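PDB 3QR3: endoglucanase EG-II from Hypocrea jecorina, which hydrolyses internal beta-1,4-glucosidic linkages of cellulose, acting as an endo-1,4-beta-glucanase with a TIM-barrel catalytic domain of glycoside hydrolase family 5. Local coordinates for residues A[263-268]-A[317-322]. Numbering follows the deposited sequence.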
loop_
_atom_site.group_PDB
_atom_site.type_symbol
_atom_site.label_atom_id
_atom_site.label_comp_id
_atom_site.label_asym_id
_atom_site.label_seq_id
_atom_site.Cartn_x
_atom_site.Cartn_y
_atom_site.Cartn_z
ATOM N N GLY A 263 0.607 -14.693 -1.806
ATOM C CA GLY A 263 0.737 -15.904 -2.584
ATOM C C GLY A 263 -0.513 -16.755 -2.482
ATOM O O GLY A 263 -1.463 -16.407 -1.774
ATOM N N GLY A 264 -0.518 -17.876 -3.191
ATOM C CA GLY A 264 -1.648 -18.780 -3.126
ATOM C C GLY A 264 -1.814 -19.364 -1.734
ATOM O O GLY A 264 -0.887 -19.353 -0.918
ATOM N N ASN A 265 -3.008 -19.873 -1.448
ATOM C CA ASN A 265 -3.234 -20.564 -0.190
ATOM C C ASN A 265 -2.863 -22.038 -0.355
ATOM O O ASN A 265 -3.720 -22.911 -0.321
ATOM C CB ASN A 265 -4.683 -20.396 0.251
ATOM C CG ASN A 265 -5.004 -18.966 0.615
ATOM O OD1 ASN A 265 -4.519 -18.455 1.627
ATOM N ND2 ASN A 265 -5.799 -18.299 -0.220
ATOM N N VAL A 266 -1.574 -22.281 -0.569
ATOM C CA VAL A 266 -1.044 -23.599 -0.889
ATOM C C VAL A 266 0.282 -23.812 -0.149
ATOM O O VAL A 266 0.920 -22.848 0.295
ATOM C CB VAL A 266 -0.798 -23.745 -2.405
ATOM C CG1 VAL A 266 -2.108 -23.675 -3.167
ATOM C CG2 VAL A 266 0.166 -22.661 -2.894
ATOM N N GLN A 267 0.699 -25.072 -0.038
ATOM C CA GLN A 267 1.874 -25.433 0.761
ATOM C C GLN A 267 3.152 -24.690 0.372
ATOM O O GLN A 267 3.902 -24.248 1.247
ATOM C CB GLN A 267 2.121 -26.944 0.702
ATOM C CG GLN A 267 3.177 -27.425 1.688
ATOM C CD GLN A 267 2.804 -27.126 3.134
ATOM O OE1 GLN A 267 1.655 -27.301 3.538
ATOM N NE2 GLN A 267 3.778 -26.676 3.919
ATOM N N SER A 268 3.418 -24.560 -0.928
ATOM C CA SER A 268 4.631 -23.863 -1.379
ATOM C C SER A 268 4.735 -22.445 -0.817
ATOM O O SER A 268 5.822 -21.991 -0.449
ATOM C CB SER A 268 4.720 -23.830 -2.908
ATOM O OG SER A 268 3.665 -23.071 -3.478
ATOM N N ASP A 317 -9.942 -17.464 8.652
ATOM C CA ASP A 317 -8.930 -16.911 7.746
ATOM C C ASP A 317 -8.543 -17.896 6.661
ATOM O O ASP A 317 -8.749 -19.089 6.816
ATOM C CB ASP A 317 -7.671 -16.513 8.524
ATOM C CG ASP A 317 -7.858 -15.229 9.299
ATOM O OD1 ASP A 317 -7.498 -15.198 10.495
ATOM O OD2 ASP A 317 -8.383 -14.253 8.711
ATOM N N THR A 318 -7.968 -17.400 5.568
ATOM C CA THR A 318 -7.406 -18.292 4.561
ATOM C C THR A 318 -6.172 -18.955 5.166
ATOM O O THR A 318 -5.682 -18.524 6.204
ATOM C CB THR A 318 -7.050 -17.543 3.246
ATOM O OG1 THR A 318 -5.859 -16.763 3.428
ATOM C CG2 THR A 318 -8.199 -16.643 2.823
ATOM N N SER A 319 -5.671 -20.006 4.535
ATOM C CA SER A 319 -4.551 -20.730 5.114
ATOM C C SER A 319 -3.250 -19.903 5.149
ATOM O O SER A 319 -2.469 -20.001 6.103
ATOM C CB SER A 319 -4.344 -22.080 4.413
ATOM O OG SER A 319 -4.115 -21.915 3.029
ATOM N N LEU A 320 -3.022 -19.073 4.138
ATOM C CA LEU A 320 -1.792 -18.279 4.120
ATOM C C LEU A 320 -1.817 -17.214 5.214
ATOM O O LEU A 320 -0.817 -16.988 5.898
ATOM C CB LEU A 320 -1.548 -17.641 2.746
ATOM C CG LEU A 320 -0.166 -16.984 2.606
ATOM C CD1 LEU A 320 0.922 -18.035 2.556
ATOM C CD2 LEU A 320 -0.089 -16.119 1.369
ATOM N N VAL A 321 -2.955 -16.552 5.388
ATOM C CA VAL A 321 -3.078 -15.560 6.454
ATOM C C VAL A 321 -2.893 -16.232 7.820
ATOM O O VAL A 321 -2.047 -15.821 8.626
ATOM C CB VAL A 321 -4.428 -14.839 6.411
ATOM C CG1 VAL A 321 -4.668 -14.063 7.705
ATOM C CG2 VAL A 321 -4.507 -13.907 5.187
ATOM N N SER A 322 -3.681 -17.279 8.058
ATOM C CA SER A 322 -3.666 -17.989 9.327
ATOM C C SER A 322 -2.278 -18.532 9.653
ATOM O O SER A 322 -1.796 -18.380 10.777
ATOM C CB SER A 322 -4.686 -19.131 9.308
ATOM O OG SER A 322 -4.558 -19.928 10.463
#
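Two hydrogen bonds, both ending on OD1 of Asn-265, carry the polar part of this contact. The backbone N of Leu-320 lies 3.0 Å from Asn-265 OD1, with an N-H...O angle of 161°, and approaches in the amide plane on a lone pair. Thr-318 OG1 donates to the same OD1 over 2.8 Å, but from 32° above that plane, its side chain crossing the asparagine at about a right angle. Thr-318 is the N-cap of helix 319-325 and Leu-320 its second residue, so the N-H that OD1 accepts belongs to the first turn; Asn-265 itself sits at the centre of an inverse gamma turn in the loop leading from TIM-barrel strand 256-261 to helix 267-281. Asn-265 ND2, hydrogen-bonded to Thr-305 O, further fixes the amide's rotation. An alanine at Asn-265 removes the acceptor of Leu-320 N and Thr-318 OG1 and the donor to Thr-305 O, and would probably loosen the start of the C-terminal helix from the loop. Van der Waals contacts lie beside the bonds: Ser-319 OG is 3.2 Å from Asn-265 CB, while Leu-320, its CG anti to the backbone N (chi1 -171°), sets CD2 against the Gly-263 backbone, 3.4 Å from Gly-263 O, and also touches Cys-269 and Met-273 of helix 267-281.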